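Local coordinates for NAD(P)-dependent oxidoreductase (Pseudomonas putida, PDB 7A3W), which probably uses NADPH to reduce imines, and also supports conjugate reduction and reductive amination, at residues Asp228-Ala232 / Ser233-Gly237; Met218-Asp221 / Gly222-Ala226; Gly194-Leu197 / Ala198-Gly202. All coordinates share one frame; numbering follows the deposited sequence.

Interaction 1 of 3, residues Asp228-Ala232 / Ser233-Gly237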
loop_
_atom_site.group_PDB
_atom_site.type_symbol
_atom_site.label_atom_id
_atom_site.label_comp_id
_atom_site.label_asym_id
_atom_site.label_seq_id
_atom_site.Cartn_x
_atom_site.Cartn_y
_atom_site.Cartn_z
ATOM N N ASP B 228 8.521 0.571 -14.163
ATOM C CA ASP B 228 9.400 0.247 -15.324
ATOM C C ASP B 228 8.577 0.264 -16.615
ATOM O O ASP B 228 9.051 0.834 -17.628
ATOM C CB ASP B 228 10.162 -1.045 -15.104
ATOM C CG ASP B 228 11.228 -0.950 -14.029
ATOM O OD1 ASP B 228 11.480 0.161 -13.519
ATOM O OD2 ASP B 228 11.795 -1.989 -13.710
ATOM N N ARG B 229 7.355 -0.255 -16.586
ATOM C CA ARG B 229 6.452 -0.227 -17.760
ATOM C C ARG B 229 6.053 1.208 -18.108
ATOM O O ARG B 229 6.008 1.505 -19.310
ATOM C CB ARG B 229 5.204 -1.075 -17.517
ATOM C CG ARG B 229 5.461 -2.559 -17.701
ATOM C CD ARG B 229 4.199 -3.326 -17.392
ATOM N NE ARG B 229 4.279 -4.749 -17.614
ATOM C CZ ARG B 229 4.138 -5.343 -18.801
ATOM N NH1 ARG B 229 3.937 -4.628 -19.898
ATOM N NH2 ARG B 229 4.218 -6.660 -18.881
ATOM N N ILE B 230 5.714 2.043 -17.123
ATOM C CA ILE B 230 5.267 3.452 -17.360
ATOM C C ILE B 230 6.450 4.232 -17.951
ATOM O O ILE B 230 6.249 4.956 -18.914
ATOM C CB ILE B 230 4.696 4.097 -16.079
ATOM C CG1 ILE B 230 3.416 3.395 -15.608
ATOM C CG2 ILE B 230 4.466 5.589 -16.261
ATOM C CD1 ILE B 230 3.103 3.579 -14.125
ATOM N N ALA B 231 7.657 4.017 -17.430
ATOM C CA ALA B 231 8.897 4.654 -17.927
ATOM C C ALA B 231 9.076 4.310 -19.409
ATOM O O ALA B 231 9.493 5.208 -20.157
ATOM C CB ALA B 231 10.097 4.211 -17.132
ATOM N N ALA B 232 8.802 3.053 -19.795
ATOM C CA ALA B 232 9.027 2.518 -21.156
ATOM C C ALA B 232 7.778 2.709 -22.029
ATOM O O ALA B 232 7.851 2.386 -23.210
ATOM C CB ALA B 232 9.429 1.073 -21.077
ATOM N N SER B 233 6.684 3.239 -21.479
ATOM C CA SER B 233 5.350 3.224 -22.122
ATOM C C SER B 233 5.075 1.829 -22.719
ATOM O O SER B 233 4.591 1.728 -23.856
ATOM C CB SER B 233 5.278 4.311 -23.141
ATOM O OG SER B 233 3.942 4.493 -23.544
ATOM N N ASP B 234 5.411 0.768 -21.981
ATOM C CA ASP B 234 5.311 -0.642 -22.434
ATOM C C ASP B 234 4.201 -1.337 -21.645
ATOM O O ASP B 234 4.478 -1.857 -20.542
ATOM C CB ASP B 234 6.635 -1.387 -22.248
ATOM C CG ASP B 234 6.532 -2.865 -22.591
ATOM O OD1 ASP B 234 5.552 -3.246 -23.276
ATOM O OD2 ASP B 234 7.425 -3.628 -22.171
ATOM N N TYR B 235 2.992 -1.356 -22.194
ATOM C CA TYR B 235 1.771 -1.812 -21.500
ATOM C C TYR B 235 1.263 -3.129 -22.086
ATOM O O TYR B 235 0.072 -3.371 -21.945
ATOM C CB TYR B 235 0.704 -0.726 -21.606
ATOM C CG TYR B 235 1.098 0.572 -20.958
ATOM C CD1 TYR B 235 1.519 0.610 -19.640
ATOM C CD2 TYR B 235 1.097 1.761 -21.675
ATOM C CE1 TYR B 235 1.883 1.800 -19.030
ATOM C CE2 TYR B 235 1.452 2.961 -21.079
ATOM C CZ TYR B 235 1.848 2.981 -19.753
ATOM O OH TYR B 235 2.213 4.129 -19.125
ATOM N N SER B 236 2.129 -3.945 -22.695
ATOM C CA SER B 236 1.766 -5.292 -23.219
ATOM C C SER B 236 1.102 -6.104 -22.095
ATOM O O SER B 236 1.616 -6.080 -20.958
ATOM C CB SER B 236 2.964 -6.020 -23.784
ATOM O OG SER B 236 3.903 -6.322 -22.761
ATOM N N GLY B 237 0.017 -6.807 -22.411
ATOM C CA GLY B 237 -0.916 -7.376 -21.423
ATOM C C GLY B 237 -0.690 -8.849 -21.148
ATOM O O GLY B 237 -1.605 -9.459 -20.609
#

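Interaction 2 of 3, residues Met218-Asp221 / Gly222-Ala226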
loop_
_atom_site.group_PDB
_atom_site.type_symbol
_atom_site.label_atom_id
_atom_site.label_comp_id
_atom_site.label_asym_id
_atom_site.label_seq_id
_atom_site.Cartn_x
_atom_site.Cartn_y
_atom_site.Cartn_z
ATOM N N MET B 218 3.999 -8.329 -2.661
ATOM C CA MET B 218 3.476 -8.247 -4.052
ATOM C C MET B 218 3.450 -6.780 -4.498
ATOM O O MET B 218 3.799 -6.521 -5.660
ATOM C CB MET B 218 2.076 -8.841 -4.182
ATOM C CG MET B 218 1.519 -8.854 -5.610
ATOM S SD MET B 218 0.080 -9.952 -5.631
ATOM C CE MET B 218 -0.702 -9.549 -7.195
ATOM N N LEU B 219 3.090 -5.849 -3.615
ATOM C CA LEU B 219 2.958 -4.414 -3.972
ATOM C C LEU B 219 4.351 -3.810 -4.197
ATOM O O LEU B 219 4.535 -3.037 -5.144
ATOM C CB LEU B 219 2.174 -3.678 -2.891
ATOM C CG LEU B 219 1.924 -2.193 -3.170
ATOM C CD1 LEU B 219 1.053 -2.018 -4.409
ATOM C CD2 LEU B 219 1.250 -1.523 -1.977
ATOM N N VAL B 220 5.331 -4.145 -3.364
ATOM C CA VAL B 220 6.732 -3.699 -3.604
ATOM C C VAL B 220 7.120 -4.081 -5.037
ATOM O O VAL B 220 7.651 -3.213 -5.761
ATOM C CB VAL B 220 7.679 -4.243 -2.515
ATOM C CG1 VAL B 220 9.135 -4.209 -2.922
ATOM C CG2 VAL B 220 7.474 -3.486 -1.210
ATOM N N ASP B 221 6.877 -5.328 -5.444
ATOM C CA ASP B 221 7.251 -5.858 -6.782
ATOM C C ASP B 221 6.377 -5.184 -7.847
ATOM O O ASP B 221 6.913 -4.802 -8.912
ATOM C CB ASP B 221 7.076 -7.373 -6.833
ATOM C CG ASP B 221 7.295 -7.944 -8.215
ATOM O OD1 ASP B 221 6.323 -7.971 -9.006
ATOM O OD2 ASP B 221 8.442 -8.303 -8.502
ATOM N N GLY B 222 5.076 -5.047 -7.575
ATOM C CA GLY B 222 4.120 -4.432 -8.528
ATOM C C GLY B 222 4.462 -2.978 -8.841
ATOM O O GLY B 222 4.235 -2.534 -9.982
ATOM N N ILE B 223 4.926 -2.223 -7.848
ATOM C CA ILE B 223 5.331 -0.802 -8.038
ATOM C C ILE B 223 6.562 -0.789 -8.955
ATOM O O ILE B 223 6.573 -0.052 -9.922
ATOM C CB ILE B 223 5.561 -0.112 -6.683
ATOM C CG1 ILE B 223 4.225 0.162 -5.982
ATOM C CG2 ILE B 223 6.420 1.143 -6.838
ATOM C CD1 ILE B 223 4.353 0.486 -4.515
ATOM N N LYS B 224 7.562 -1.603 -8.660
ATOM C CA LYS B 224 8.766 -1.713 -9.532
ATOM C C LYS B 224 8.354 -2.025 -10.974
ATOM O O LYS B 224 8.776 -1.305 -11.910
ATOM C CB LYS B 224 9.680 -2.798 -8.971
ATOM C CG LYS B 224 10.379 -2.371 -7.705
ATOM C CD LYS B 224 11.401 -3.370 -7.212
ATOM C CE LYS B 224 11.844 -3.036 -5.807
ATOM N NZ LYS B 224 12.534 -4.179 -5.164
ATOM N N THR B 225 7.519 -3.047 -11.138
ATOM C CA THR B 225 7.058 -3.549 -12.443
ATOM C C THR B 225 6.306 -2.448 -13.181
ATOM O O THR B 225 6.621 -2.167 -14.376
ATOM C CB THR B 225 6.188 -4.796 -12.277
ATOM O OG1 THR B 225 6.969 -5.771 -11.591
ATOM C CG2 THR B 225 5.731 -5.349 -13.610
ATOM N N ALA B 226 5.323 -1.855 -12.520
ATOM C CA ALA B 226 4.460 -0.857 -13.178
ATOM C C ALA B 226 5.306 0.388 -13.507
ATOM O O ALA B 226 5.111 0.952 -14.585
ATOM C CB ALA B 226 3.295 -0.525 -12.286
#

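Interaction 3 of 3, residues Gly194-Leu197 / Ala198-Gly202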
loop_
_atom_site.group_PDB
_atom_site.type_symbol
_atom_site.label_atom_id
_atom_site.label_comp_id
_atom_site.label_asym_id
_atom_site.label_seq_id
_atom_site.Cartn_x
_atom_site.Cartn_y
_atom_site.Cartn_z
ATOM N N GLY B 194 -9.886 -4.221 3.531
ATOM C CA GLY B 194 -9.615 -5.671 3.532
ATOM C C GLY B 194 -9.733 -6.297 4.916
ATOM O O GLY B 194 -10.322 -7.392 5.038
ATOM N N ALA B 195 -9.182 -5.651 5.941
ATOM C CA ALA B 195 -9.187 -6.177 7.320
ATOM C C ALA B 195 -10.642 -6.305 7.769
ATOM O O ALA B 195 -10.983 -7.318 8.414
ATOM C CB ALA B 195 -8.395 -5.283 8.233
ATOM N N VAL B 196 -11.491 -5.360 7.373
ATOM C CA VAL B 196 -12.931 -5.400 7.740
ATOM C C VAL B 196 -13.594 -6.578 7.018
ATOM O O VAL B 196 -14.292 -7.369 7.696
ATOM C CB VAL B 196 -13.625 -4.059 7.488
ATOM C CG1 VAL B 196 -15.132 -4.207 7.553
ATOM C CG2 VAL B 196 -13.142 -3.000 8.463
ATOM N N LEU B 197 -13.361 -6.745 5.714
ATOM C CA LEU B 197 -13.923 -7.913 4.981
ATOM C C LEU B 197 -13.463 -9.203 5.665
ATOM O O LEU B 197 -14.302 -10.096 5.917
ATOM C CB LEU B 197 -13.503 -7.865 3.508
ATOM C CG LEU B 197 -14.115 -8.956 2.614
ATOM C CD1 LEU B 197 -15.636 -8.907 2.658
ATOM C CD2 LEU B 197 -13.658 -8.800 1.172
ATOM N N ALA B 198 -12.181 -9.330 5.983
ATOM C CA ALA B 198 -11.647 -10.572 6.590
ATOM C C ALA B 198 -12.370 -10.849 7.912
ATOM O O ALA B 198 -12.830 -11.980 8.147
ATOM C CB ALA B 198 -10.178 -10.445 6.808
ATOM N N SER B 199 -12.488 -9.811 8.738
ATOM C CA SER B 199 -13.153 -9.863 10.052
ATOM C C SER B 199 -14.595 -10.351 9.880
ATOM O O SER B 199 -15.016 -11.201 10.699
ATOM C CB SER B 199 -13.084 -8.523 10.746
ATOM O OG SER B 199 -13.880 -8.533 11.913
ATOM N N CYS B 200 -15.324 -9.860 8.864
ATOM C CA CYS B 200 -16.722 -10.260 8.577
ATOM C C CYS B 200 -16.792 -11.760 8.248
ATOM O O CYS B 200 -17.862 -12.362 8.451
ATOM C CB CYS B 200 -17.348 -9.454 7.451
ATOM S SG CYS B 200 -17.634 -7.704 7.844
ATOM N N ALA B 201 -15.680 -12.368 7.827
ATOM C CA ALA B 201 -15.599 -13.795 7.474
ATOM C C ALA B 201 -14.959 -14.584 8.624
ATOM O O ALA B 201 -14.686 -15.776 8.430
ATOM C CB ALA B 201 -14.814 -13.936 6.193
ATOM N N GLY B 202 -14.766 -13.955 9.782
ATOM C CA GLY B 202 -14.282 -14.606 11.011
ATOM C C GLY B 202 -12.783 -14.709 11.036
ATOM O O GLY B 202 -12.259 -15.447 11.894
#

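Interaction 1 of 3, residues Asp228-Ala232 / Ser233-Gly237
NH1 of R229 ties the helix end to the residues after it, bonded to D234 O at 2.9 Å and more weakly to S236 OG at 3.3 Å. The D234 bond is bent, 148° at the hydrogen, and the donor stands above that carbonyl's plane, 43° out of it. The S236 bond is straight, and OG meets the guanidinium at its edge, in plane. R229 reaches this far because its chain runs extended from CG to NE, with CG, CD and CB all lying against D234 O. The pairing of R229 NH1 with D234 OD1 is long, 4.0 Å, and probably contributes little. E238 takes both partners, in a salt bridge to R229 NH2 and a hydrogen bond to S236 OG.

A Schellman motif ends the helix here: D234 N donates to R229 O at 2.8 Å, S233 N to I230 O at 3.1 Å, and S233 takes a positive phi of 44°. R229 thus holds the turn by both backbone and side chain. An alanine in its place would probably cost D234 O its side-chain donor and E238 its charged mate, leaving S236 and E238 less firmly tied to the helix end. The end of the Y235 side chain comes back to the helix, its OH 3.6 Å from I230 CA, while I230 CG1 lies at the ring edge, 4.1 Å from CE1 of Y235.

The contact comprises the last turn of helix 205-232 and the start of the loop that leads to helix 242-258, at the surface. Helix 289-293 packs against it through F290 on I230 and K291 on Y235, and V205 of the second subunit touches I230 as well.

Interaction 2 of 3, residues Met218-Asp221 / Gly222-Ala226
T225 carries OG1 beside its own backbone N (chi1 -58°), which turns the hydroxyl back toward D221 one helical turn earlier; D221 has CG anti to its N (chi1 174°), and its OD1 lies 3.5 Å from T225 OG1. The motif is the familiar i to i+4 ladder of an alpha helix, here in the middle of helix 205-232, with a threonine hydroxyl added to one rung. D221 O accepts two hydrogen bonds from T225, one from N at 2.9 Å and one from OG1 at 2.8 Å. The hydroxyl comes from above the carbonyl plane, 43° out of it, whereas the amide lies nearer that plane, so the two donors share the oxygen from different directions. The hydroxyl is thereby satisfied within the helix. The carboxylate of D221 serves another partner, with OD1 in a salt bridge to K131 of the second subunit.

Other side chains pair at the same spacing. The aliphatic part of K224 lies beside V220, the lysine extended beyond CG so that its CE passes 4.1 Å from CG1 of V220. L219 and I223 face A187 and W191 of the second subunit, which makes this face part of the dimer interface. G222 N donates to M218 O at 2.7 Å. L219 CG and I223 CD1 meet at 3.9 Å.

Interaction 3 of 3, residues Gly194-Leu197 / Ala198-Gly202
A201 N reaches L197 O only weakly, at 3.3 Å and with 127° at the hydrogen, and also donates to A198 O at 2.9 Å: the helical ladder frays here into a Schellman motif. G202 is its C-prime residue; the positive phi, 84°, suits glycine, and its N donates to S199 O while V203 N returns to A198 O.

Before this ending the ladder is regular, and small residues dominate it. A198 N bonds to G194 O at 2.8 Å, and CB of A198 rests 3.5 Å from the same oxygen; S199 N repeats the pattern on A195 O, with its CB against that carbonyl. V196 O faces two groups of C200 at once: the backbone N, which donates to it at 2.9 Å, and the sulfur, whose SG lies 3.4 Å away. SG comes so close because it stands beside its own backbone N (chi1 -68°), leaning back along the helix, and this also sets it 4.3 Å from CG1 of V196 in a loose apolar contact.

These residues span the last turns of helix 173-200 and the turn that follows it, just before helix 205-232. F208 of that next helix packs on A195 and A198, whereas A259, in the loop after helix 242-258, meets L197 and C200. The second subunit closes in through F290 on V196 and H294 on S199 and C200.

All three contacts are local ones in the C-terminal helical domain, and each meets the second subunit. Interactions 1 and 2 adjoin on helix 205-232, their centres 13 Å apart; interaction 3 ends the preceding helix, 173-200, about 34 Å from interaction 1 between centres. Interactions 1 and 3 both finish a helix with a Schellman motif, but the first lies at the surface and adds a charged network, while the third is buried among small and apolar side chains. Interaction 2 is mid-helix and partly buried, combining an apolar pair with a hydroxyl-to-carbonyl bond and an intersubunit salt bridge.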